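Local coordinates for Non-structural protein (Porcine reproductive and respiratory syndrome virus, PDB 3IFU) that serves as the zinc-binding, papain-like cysteine protease Nsp1alpha, a viral leader protease, and probably suppresses host interferon-beta production, at residues L34-L37 against N38-V41; V99-A102 against A103-R107; T114-T118 against L119-E123; Y51-E54 against E55-W59. All coordinates share one frame; numbering follows the deposited sequence.

Contact 1 (L34-L37 against N38-V41); sequences LLPL and NLQV
A tight surface turn in the zinc finger region, neither half of which is helix or strand, brings Leu35 and Pro36 up against Leu39 and Gln40. Its polar link runs from a side chain back to the main chain: Gln40 NE2 gives a hydrogen bond of 2.8 Å to Leu35 O. The N-H points within 25° of straight at the oxygen, although the donor stands somewhat off the carbonyl plane. The same oxygen also takes a weak, short bond from Leu37 N, so two donors share it. Gln40 reaches it because CG lies beside the backbone N (chi1 -77°) and the chain runs extended from there; the fit of its amide against Leu37 is too tight in the model and remains doubtful. All this happens in the N-terminal zinc finger, where the Leu35 side chain sits about 9 Å from that of the zinc ligand Cys8 and about 11 Å from the metal itself. Leucines and proline make the apolar part. Leu35 and Leu39 meet at about a right angle, CG of Leu35 resting 3.8 Å from CB of Leu39, while the Leu39 CD1 methyl lies against the CD and CG atoms of the Pro36 ring, 3.8 Å from CD. Leu35 is buried, and both it and Leu39 touch Arg52; the backbone of Leu35 is hydrogen-bonded to Leu49.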
loop_
_atom_site.group_PDB
_atom_site.type_symbol
_atom_site.label_atom_id
_atom_site.label_comp_id
_atom_site.label_asym_id
_atom_site.label_seq_id
_atom_site.Cartn_x
_atom_site.Cartn_y
_atom_site.Cartn_z
ATOM N N LEU A 34 -3.351 -19.909 -12.123
ATOM C CA LEU A 34 -4.143 -21.018 -11.622
ATOM C C LEU A 34 -3.356 -22.299 -11.798
ATOM O O LEU A 34 -2.669 -22.481 -12.801
ATOM C CB LEU A 34 -5.453 -21.124 -12.396
ATOM C CG LEU A 34 -6.546 -20.133 -12.009
ATOM C CD1 LEU A 34 -7.608 -20.067 -13.102
ATOM C CD2 LEU A 34 -7.140 -20.558 -10.675
ATOM N N LEU A 35 -3.455 -23.183 -10.816
ATOM C CA LEU A 35 -2.764 -24.458 -10.875
ATOM C C LEU A 35 -3.493 -25.358 -11.887
ATOM O O LEU A 35 -4.723 -25.339 -11.967
ATOM C CB LEU A 35 -2.750 -25.091 -9.485
ATOM C CG LEU A 35 -1.420 -25.705 -9.049
ATOM C CD1 LEU A 35 -0.275 -24.734 -9.307
ATOM C CD2 LEU A 35 -1.502 -26.056 -7.573
ATOM N N PRO A 36 -2.736 -26.146 -12.676
ATOM C CA PRO A 36 -3.205 -27.078 -13.712
ATOM C C PRO A 36 -4.380 -28.019 -13.416
ATOM O O PRO A 36 -4.745 -28.822 -14.275
ATOM C CB PRO A 36 -1.939 -27.853 -14.066
ATOM C CG PRO A 36 -0.897 -26.816 -13.947
ATOM C CD PRO A 36 -1.262 -26.140 -12.637
ATOM N N LEU A 37 -4.975 -27.932 -12.227
ATOM C CA LEU A 37 -6.099 -28.805 -11.865
ATOM C C LEU A 37 -5.618 -30.236 -11.632
ATOM O O LEU A 37 -6.256 -31.011 -10.920
ATOM C CB LEU A 37 -7.175 -28.794 -12.962
ATOM C CG LEU A 37 -8.270 -29.871 -12.908
ATOM C CD1 LEU A 37 -9.098 -29.730 -11.634
ATOM C CD2 LEU A 37 -9.158 -29.747 -14.141
ATOM N N ASN A 38 -4.490 -30.576 -12.247
ATOM C CA ASN A 38 -3.895 -31.895 -12.100
ATOM C C ASN A 38 -3.057 -31.840 -10.839
ATOM O O ASN A 38 -2.809 -32.854 -10.184
ATOM C CB ASN A 38 -2.995 -32.197 -13.293
ATOM C CG ASN A 38 -3.755 -32.229 -14.596
ATOM O OD1 ASN A 38 -4.605 -33.098 -14.809
ATOM N ND2 ASN A 38 -3.460 -31.278 -15.480
ATOM N N LEU A 39 -2.621 -30.629 -10.516
ATOM C CA LEU A 39 -1.809 -30.376 -9.339
ATOM C C LEU A 39 -2.700 -29.829 -8.228
ATOM O O LEU A 39 -2.410 -30.007 -7.044
ATOM C CB LEU A 39 -0.704 -29.373 -9.684
ATOM C CG LEU A 39 0.354 -29.863 -10.679
ATOM C CD1 LEU A 39 1.141 -28.688 -11.221
ATOM C CD2 LEU A 39 1.276 -30.866 -9.994
ATOM N N GLN A 40 -3.787 -29.170 -8.619
ATOM C CA GLN A 40 -4.728 -28.599 -7.666
ATOM C C GLN A 40 -5.002 -29.570 -6.528
ATOM O O GLN A 40 -5.094 -30.778 -6.741
ATOM C CB GLN A 40 -6.042 -28.235 -8.364
ATOM C CG GLN A 40 -5.991 -26.947 -9.179
ATOM C CD GLN A 40 -7.293 -26.667 -9.911
ATOM O OE1 GLN A 40 -8.344 -27.210 -9.559
ATOM N NE2 GLN A 40 -7.233 -25.807 -10.927
ATOM N N VAL A 41 -5.122 -29.030 -5.319
ATOM C CA VAL A 41 -5.385 -29.823 -4.124
ATOM C C VAL A 41 -6.798 -29.516 -3.636
ATOM O O VAL A 41 -7.004 -28.641 -2.797
ATOM C CB VAL A 41 -4.365 -29.498 -3.008
ATOM C CG1 VAL A 41 -4.649 -30.329 -1.774
ATOM C CG2 VAL A 41 -2.958 -29.768 -3.503
#

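Contact 2 (V99-A102 against A103-R107); sequences VRVA and AEIYR
Ala102 O receives the shortest of the four backbone bonds here, from Tyr106 N at 2.7 Å. The three bonds before it follow the same i to i+4 pattern of an alpha helix: Ile105 N to Val101 O and Glu104 N to Arg100 O, both 3.1 Å, and Ala103 N to Val99 O, the longest at 3.3 Å. One turn on, Glu104 OE2 and Arg107 NH2 form a salt bridge of 3.3 Å, but the oxygen lies well out of the guanidinium plane, so the attraction is between charges and no N-H is aimed at it. The Glu104 chain is bent at chi2 (-62°), and its CG packs 3.4 Å from Arg100 O. On the buried side, Val101 and Ile105 lie side by side and point the same way, CG1 of Val101 3.9 Å from CD1 of Ile105. The Tyr106 ring presents an edge to Ala102 O, which sits near the ring plane 3.2 Å from CD1. Further out, the Tyr106 hydroxyl is hydrogen-bonded to Val16 O, and the ring meets Trp77 and Tyr51 edge-to-face; Val101 and Ala102 pack on Ile81 of helix 81-87. Helix 94-108 is thus amphipathic over this span: Arg100, Glu104 and Arg107 carry its charge, while Val101, Ala102, Ile105 and Tyr106 face the protein interior, where the buried tyrosine's polar tip has its partner in the zinc finger region.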
loop_
_atom_site.group_PDB
_atom_site.type_symbol
_atom_site.label_atom_id
_atom_site.label_comp_id
_atom_site.label_asym_id
_atom_site.label_seq_id
_atom_site.Cartn_x
_atom_site.Cartn_y
_atom_site.Cartn_z
ATOM N N VAL A 99 8.820 -14.427 4.158
ATOM C CA VAL A 99 8.932 -15.873 4.302
ATOM C C VAL A 99 8.608 -16.395 5.717
ATOM O O VAL A 99 7.964 -17.439 5.858
ATOM C CB VAL A 99 10.341 -16.333 3.876
ATOM C CG1 VAL A 99 10.507 -17.810 4.116
ATOM C CG2 VAL A 99 10.558 -16.005 2.408
ATOM N N ARG A 100 9.040 -15.675 6.753
ATOM C CA ARG A 100 8.783 -16.082 8.136
ATOM C C ARG A 100 7.324 -15.835 8.527
ATOM O O ARG A 100 6.732 -16.619 9.265
ATOM C CB ARG A 100 9.687 -15.313 9.100
ATOM C CG ARG A 100 11.169 -15.401 8.776
ATOM C CD ARG A 100 11.765 -16.725 9.195
ATOM N NE ARG A 100 11.774 -16.876 10.647
ATOM C CZ ARG A 100 12.197 -17.967 11.275
ATOM N NH1 ARG A 100 12.643 -18.994 10.574
ATOM N NH2 ARG A 100 12.168 -18.033 12.599
ATOM N N VAL A 101 6.760 -14.734 8.034
ATOM C CA VAL A 101 5.371 -14.374 8.312
ATOM C C VAL A 101 4.383 -15.373 7.689
ATOM O O VAL A 101 3.403 -15.765 8.326
ATOM C CB VAL A 101 5.060 -12.967 7.781
ATOM C CG1 VAL A 101 3.567 -12.695 7.855
ATOM C CG2 VAL A 101 5.825 -11.941 8.583
ATOM N N ALA A 102 4.639 -15.774 6.445
ATOM C CA ALA A 102 3.770 -16.727 5.758
ATOM C C ALA A 102 3.809 -18.074 6.482
ATOM O O ALA A 102 2.770 -18.637 6.820
ATOM C CB ALA A 102 4.216 -16.893 4.310
ATOM N N ALA A 103 5.020 -18.570 6.732
ATOM C CA ALA A 103 5.218 -19.851 7.411
ATOM C C ALA A 103 4.485 -19.907 8.746
ATOM O O ALA A 103 3.836 -20.902 9.057
ATOM C CB ALA A 103 6.726 -20.117 7.623
ATOM N N GLU A 104 4.601 -18.844 9.540
ATOM C CA GLU A 104 3.931 -18.791 10.834
ATOM C C GLU A 104 2.417 -18.902 10.675
ATOM O O GLU A 104 1.783 -19.773 11.260
ATOM C CB GLU A 104 4.247 -17.482 11.560
ATOM C CG GLU A 104 5.528 -17.479 12.354
ATOM C CD GLU A 104 5.531 -18.505 13.480
ATOM O OE1 GLU A 104 4.442 -18.836 14.007
ATOM O OE2 GLU A 104 6.631 -18.969 13.848
ATOM N N ILE A 105 1.851 -18.009 9.870
ATOM C CA ILE A 105 0.413 -17.968 9.639
ATOM C C ILE A 105 -0.113 -19.262 9.009
ATOM O O ILE A 105 -1.101 -19.828 9.487
ATOM C CB ILE A 105 0.050 -16.715 8.784
ATOM C CG1 ILE A 105 0.330 -15.443 9.606
ATOM C CG2 ILE A 105 -1.403 -16.757 8.363
ATOM C CD1 ILE A 105 0.056 -14.148 8.894
ATOM N N TYR A 106 0.548 -19.738 7.957
ATOM C CA TYR A 106 0.141 -20.986 7.312
ATOM C C TYR A 106 0.095 -22.120 8.334
ATOM O O TYR A 106 -0.854 -22.908 8.360
ATOM C CB TYR A 106 1.118 -21.373 6.200
ATOM C CG TYR A 106 0.719 -20.895 4.836
ATOM C CD1 TYR A 106 0.665 -19.535 4.543
ATOM C CD2 TYR A 106 0.404 -21.802 3.828
ATOM C CE1 TYR A 106 0.311 -19.088 3.284
ATOM C CE2 TYR A 106 0.044 -21.366 2.558
ATOM C CZ TYR A 106 -0.004 -20.007 2.294
ATOM O OH TYR A 106 -0.398 -19.562 1.058
ATOM N N ARG A 107 1.131 -22.207 9.165
ATOM C CA ARG A 107 1.201 -23.245 10.182
ATOM C C ARG A 107 -0.007 -23.165 11.118
ATOM O O ARG A 107 -0.703 -24.156 11.343
ATOM C CB ARG A 107 2.495 -23.107 10.986
ATOM C CG ARG A 107 2.618 -24.123 12.095
ATOM C CD ARG A 107 4.024 -24.220 12.633
ATOM N NE ARG A 107 4.377 -23.119 13.517
ATOM C CZ ARG A 107 5.557 -23.012 14.121
ATOM N NH1 ARG A 107 6.482 -23.942 13.924
ATOM N NH2 ARG A 107 5.810 -21.991 14.930
#

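Contact 3 (T114-T118 against L119-E123); sequences TVLKT and LQVYE
Leu116 and Val121 meet where helix 113-118 ends in a Schellman motif. Val121 N bonds to Leu116 O at 3.1 Å with an almost straight N-H (177°), and inside that loop Gln120 N bonds to Lys117 O at 2.9 Å, coming from high above the carbonyl plane. Gln120 makes the reversal possible through its positive phi of 46°. Before the break, Leu119 N still follows the helical pattern, reaching Val115 O at 3.2 Å. Tyr122 N, the next donor, is taken by a water at 2.7 Å, and that water gives a weak bond back to Leu116 O. At the start of the segment Thr114 O is gripped twice, by Thr118 N and by Thr118 OG1, the two arriving from opposite faces of the carbonyl plane; the hydroxyl bond is 3.0 Å. It can form because OG1 stands beside the backbone N (chi1 -57°). The cap has the hydrophobic contact usual in a Schellman motif: the CD2 methyl of Leu116 lies 3.9 Å from CG2 of Val121, just past the positive-phi residue, their side chains crossing at a slant. Leu119 O has a weak bond from Arg97. Val115 packs on Ile105 and Ala108 of helix 94-108, Leu116, Leu119 and Val121 all rest on Ile84 of helix 81-87, and beyond the cap the chain heads for strand 127-130, the cation of Arg127 lying against the Tyr122 ring.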
loop_
_atom_site.group_PDB
_atom_site.type_symbol
_atom_site.label_atom_id
_atom_site.label_comp_id
_atom_site.label_asym_id
_atom_site.label_seq_id
_atom_site.Cartn_x
_atom_site.Cartn_y
_atom_site.Cartn_z
ATOM N N THR A 114 -2.004 -14.588 19.505
ATOM C CA THR A 114 -0.786 -15.324 19.777
ATOM C C THR A 114 0.150 -15.327 18.569
ATOM O O THR A 114 1.363 -15.182 18.724
ATOM C CB THR A 114 -1.119 -16.768 20.213
ATOM O OG1 THR A 114 -1.673 -16.742 21.537
ATOM C CG2 THR A 114 0.117 -17.643 20.189
ATOM N N VAL A 115 -0.405 -15.481 17.371
ATOM C CA VAL A 115 0.412 -15.479 16.164
ATOM C C VAL A 115 0.956 -14.076 15.898
ATOM O O VAL A 115 2.025 -13.921 15.310
ATOM C CB VAL A 115 -0.386 -15.964 14.937
ATOM C CG1 VAL A 115 0.439 -15.789 13.670
ATOM C CG2 VAL A 115 -0.736 -17.423 15.101
ATOM N N LEU A 116 0.225 -13.054 16.331
ATOM C CA LEU A 116 0.687 -11.684 16.141
ATOM C C LEU A 116 1.807 -11.385 17.138
ATOM O O LEU A 116 2.711 -10.605 16.851
ATOM C CB LEU A 116 -0.469 -10.693 16.313
ATOM C CG LEU A 116 -1.556 -10.726 15.234
ATOM C CD1 LEU A 116 -2.687 -9.780 15.599
ATOM C CD2 LEU A 116 -0.956 -10.345 13.897
ATOM N N LYS A 117 1.741 -12.010 18.311
ATOM C CA LYS A 117 2.770 -11.830 19.330
ATOM C C LYS A 117 4.048 -12.515 18.864
ATOM O O LYS A 117 5.133 -11.961 18.998
ATOM C CB LYS A 117 2.322 -12.424 20.667
ATOM C CG LYS A 117 1.213 -11.636 21.336
ATOM C CD LYS A 117 0.643 -12.372 22.547
ATOM C CE LYS A 117 -0.468 -11.561 23.230
ATOM N NZ LYS A 117 -1.140 -12.335 24.319
ATOM N N THR A 118 3.915 -13.718 18.314
ATOM C CA THR A 118 5.070 -14.466 17.811
ATOM C C THR A 118 5.766 -13.645 16.714
ATOM O O THR A 118 6.997 -13.654 16.590
ATOM C CB THR A 118 4.637 -15.843 17.223
ATOM O OG1 THR A 118 3.939 -16.595 18.222
ATOM C CG2 THR A 118 5.845 -16.641 16.767
ATOM N N LEU A 119 4.959 -12.931 15.933
ATOM C CA LEU A 119 5.456 -12.099 14.846
ATOM C C LEU A 119 5.871 -10.709 15.325
ATOM O O LEU A 119 6.294 -9.874 14.524
ATOM C CB LEU A 119 4.392 -11.972 13.751
ATOM C CG LEU A 119 4.081 -13.238 12.954
ATOM C CD1 LEU A 119 3.067 -12.918 11.882
ATOM C CD2 LEU A 119 5.362 -13.779 12.332
ATOM N N GLN A 120 5.739 -10.466 16.627
ATOM C CA GLN A 120 6.122 -9.186 17.221
ATOM C C GLN A 120 5.620 -8.004 16.422
ATOM O O GLN A 120 6.356 -7.045 16.180
ATOM C CB GLN A 120 7.637 -9.099 17.330
ATOM C CG GLN A 120 8.232 -10.027 18.347
ATOM C CD GLN A 120 9.712 -10.205 18.137
ATOM O OE1 GLN A 120 10.421 -10.690 19.020
ATOM N NE2 GLN A 120 10.191 -9.825 16.954
ATOM N N VAL A 121 4.362 -8.079 16.013
ATOM C CA VAL A 121 3.749 -7.019 15.237
ATOM C C VAL A 121 3.731 -5.702 16.013
ATOM O O VAL A 121 4.048 -4.640 15.463
ATOM C CB VAL A 121 2.325 -7.437 14.828
ATOM C CG1 VAL A 121 1.466 -6.226 14.532
ATOM C CG2 VAL A 121 2.405 -8.334 13.615
ATOM N N TYR A 122 3.383 -5.775 17.292
ATOM C CA TYR A 122 3.324 -4.580 18.121
ATOM C C TYR A 122 4.707 -3.976 18.429
ATOM O O TYR A 122 4.909 -2.764 18.291
ATOM C CB TYR A 122 2.596 -4.886 19.434
ATOM C CG TYR A 122 2.339 -3.657 20.273
ATOM C CD1 TYR A 122 1.136 -2.961 20.179
ATOM C CD2 TYR A 122 3.326 -3.156 21.127
ATOM C CE1 TYR A 122 0.920 -1.791 20.912
ATOM C CE2 TYR A 122 3.123 -1.989 21.861
ATOM C CZ TYR A 122 1.922 -1.310 21.750
ATOM O OH TYR A 122 1.737 -0.146 22.463
ATOM N N GLU A 123 5.661 -4.808 18.844
ATOM C CA GLU A 123 6.977 -4.285 19.182
ATOM C C GLU A 123 7.636 -3.654 17.958
ATOM O O GLU A 123 8.479 -2.766 18.093
ATOM C CB GLU A 123 7.881 -5.387 19.759
ATOM C CG GLU A 123 8.787 -6.075 18.730
ATOM C CD GLU A 123 10.275 -6.044 19.112
ATOM O OE1 GLU A 123 10.615 -6.518 20.221
ATOM O OE2 GLU A 123 11.105 -5.555 18.305
HETATM O O HOH W 1 3.120 -7.934 18.884
#

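Contact 4 (Y51-E54 against E55-W59); sequences YRPE and EPLRW
Pro53 and Leu57 meet across a bend of the chain in which Glu54 and Glu55 form the outer corner. No hydrogen bond joins the two sides. What contact there is comes from the Pro53 ring: its CG lies 4.3 Å from Leu57 CD1, a loose apolar touch, and 3.9 Å from Glu55 O, with Pro56 O only slightly farther away. The Pro53 nitrogen sits 3.9 Å above the plane of the Tyr51 ring, over its centre. At the corner, Glu55 has its CG beside the backbone N (chi1 -59°), which folds the first part of the side chain back against the preceding peptide, 3.3 Å from Glu54 O. From CG onward it runs extended, whereas Glu54 bends at chi2. The two like-charged carboxylates are not in contact, OE1 of Glu54 and OE1 of Glu55 being 6.2 Å apart. Pro53 also touches Leu44, and Glu54 touches Asn13. The arrangement is an exposed, proline-bounded bend without regular secondary structure in the long loop between strand 23-25 and helix 81-87, and at its far end Trp59 is tied by NE1 to Tyr106 O of helix 94-108.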
loop_
_atom_site.group_PDB
_atom_site.type_symbol
_atom_site.label_atom_id
_atom_site.label_comp_id
_atom_site.label_asym_id
_atom_site.label_seq_id
_atom_site.Cartn_x
_atom_site.Cartn_y
_atom_site.Cartn_z
ATOM N N TYR A 51 -1.965 -23.188 -4.594
ATOM C CA TYR A 51 -0.958 -23.783 -3.728
ATOM C C TYR A 51 -1.098 -25.288 -3.509
ATOM O O TYR A 51 -2.136 -25.773 -3.070
ATOM C CB TYR A 51 -1.000 -23.072 -2.381
ATOM C CG TYR A 51 -0.129 -23.676 -1.313
ATOM C CD1 TYR A 51 1.257 -23.616 -1.401
ATOM C CD2 TYR A 51 -0.693 -24.267 -0.188
ATOM C CE1 TYR A 51 2.063 -24.120 -0.388
ATOM C CE2 TYR A 51 0.102 -24.778 0.828
ATOM C CZ TYR A 51 1.479 -24.698 0.724
ATOM O OH TYR A 51 2.272 -25.175 1.742
ATOM N N ARG A 52 -0.021 -26.010 -3.798
ATOM C CA ARG A 52 0.029 -27.458 -3.637
ATOM C C ARG A 52 1.176 -27.746 -2.673
ATOM O O ARG A 52 2.340 -27.750 -3.075
ATOM C CB ARG A 52 0.319 -28.117 -4.988
ATOM C CG ARG A 52 0.143 -29.630 -5.034
ATOM C CD ARG A 52 0.542 -30.167 -6.411
ATOM N NE ARG A 52 0.076 -31.532 -6.651
ATOM C CZ ARG A 52 0.300 -32.560 -5.837
ATOM N NH1 ARG A 52 0.990 -32.392 -4.714
ATOM N NH2 ARG A 52 -0.165 -33.763 -6.147
ATOM N N PRO A 53 0.867 -27.993 -1.391
ATOM C CA PRO A 53 1.914 -28.272 -0.404
ATOM C C PRO A 53 2.803 -29.462 -0.764
ATOM O O PRO A 53 2.575 -30.149 -1.760
ATOM C CB PRO A 53 1.125 -28.495 0.881
ATOM C CG PRO A 53 -0.136 -29.103 0.381
ATOM C CD PRO A 53 -0.464 -28.243 -0.816
ATOM N N GLU A 54 3.816 -29.698 0.058
ATOM C CA GLU A 54 4.758 -30.789 -0.162
ATOM C C GLU A 54 4.315 -32.119 0.424
ATOM O O GLU A 54 4.598 -33.178 -0.138
ATOM C CB GLU A 54 6.121 -30.418 0.427
ATOM C CG GLU A 54 7.039 -29.733 -0.555
ATOM C CD GLU A 54 7.481 -30.669 -1.666
ATOM O OE1 GLU A 54 6.934 -31.795 -1.745
ATOM O OE2 GLU A 54 8.370 -30.275 -2.454
ATOM N N GLU A 55 3.622 -32.055 1.555
ATOM C CA GLU A 55 3.176 -33.254 2.240
ATOM C C GLU A 55 1.740 -33.102 2.762
ATOM O O GLU A 55 0.906 -32.505 2.084
ATOM C CB GLU A 55 4.157 -33.540 3.369
ATOM C CG GLU A 55 5.579 -33.740 2.919
ATOM C CD GLU A 55 6.473 -34.162 4.059
ATOM O OE1 GLU A 55 7.660 -34.433 3.807
ATOM O OE2 GLU A 55 5.984 -34.225 5.206
ATOM N N PRO A 56 1.419 -33.647 3.955
ATOM C CA PRO A 56 0.039 -33.477 4.420
ATOM C C PRO A 56 -0.424 -32.030 4.449
ATOM O O PRO A 56 0.229 -31.135 3.915
ATOM C CB PRO A 56 0.070 -34.081 5.822
ATOM C CG PRO A 56 1.044 -35.197 5.674
ATOM C CD PRO A 56 2.153 -34.550 4.870
ATOM N N LEU A 57 -1.556 -31.815 5.102
ATOM C CA LEU A 57 -2.137 -30.495 5.213
ATOM C C LEU A 57 -2.037 -29.956 6.633
ATOM O O LEU A 57 -1.525 -28.862 6.845
ATOM C CB LEU A 57 -3.604 -30.545 4.776
ATOM C CG LEU A 57 -3.934 -30.519 3.280
ATOM C CD1 LEU A 57 -3.002 -31.426 2.495
ATOM C CD2 LEU A 57 -5.384 -30.934 3.096
ATOM N N ARG A 58 -2.529 -30.750 7.584
ATOM C CA ARG A 58 -2.575 -30.444 9.017
ATOM C C ARG A 58 -3.851 -29.660 9.339
ATOM O O ARG A 58 -4.211 -29.477 10.501
ATOM C CB ARG A 58 -1.304 -29.714 9.505
ATOM C CG ARG A 58 -1.230 -28.211 9.287
ATOM C CD ARG A 58 0.151 -27.654 9.667
ATOM N NE ARG A 58 0.344 -27.503 11.113
ATOM C CZ ARG A 58 1.137 -28.266 11.868
ATOM N NH1 ARG A 58 1.834 -29.260 11.328
ATOM N NH2 ARG A 58 1.243 -28.024 13.171
ATOM N N TRP A 59 -4.530 -29.214 8.284
ATOM C CA TRP A 59 -5.813 -28.513 8.365
ATOM C C TRP A 59 -6.369 -28.409 6.952
ATOM O O TRP A 59 -5.610 -28.449 5.980
ATOM C CB TRP A 59 -5.712 -27.123 9.029
ATOM C CG TRP A 59 -4.701 -26.153 8.480
ATOM C CD1 TRP A 59 -3.571 -25.717 9.110
ATOM C CD2 TRP A 59 -4.753 -25.453 7.227
ATOM N NE1 TRP A 59 -2.920 -24.792 8.334
ATOM C CE2 TRP A 59 -3.621 -24.612 7.171
ATOM C CE3 TRP A 59 -5.645 -25.457 6.147
ATOM C CZ2 TRP A 59 -3.355 -23.784 6.079
ATOM C CZ3 TRP A 59 -5.383 -24.637 5.061
ATOM C CH2 TRP A 59 -4.245 -23.811 5.035
#

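Overall arrangement
From the N terminus the order is contact 1, contact 4, contact 2, contact 3. Each folds over within its own few residues, so they stand in series, and none nests in or crosses another. Contact 1 turns the chain in the zinc finger and contact 4 bends it farther along the loop that leads to helix 81-87; they meet at Arg52. Contact 4 reaches helix 94-108 of contact 2 by way of Trp59 and Tyr51, which both approach Tyr106. Contact 2 then packs through Glu104 and Ile105 on contact 3, which ends helix 113-118. Contacts 1 and 3, with centres about 33 Å apart, lie on opposite sides of the chain's centre, bridged by this succession.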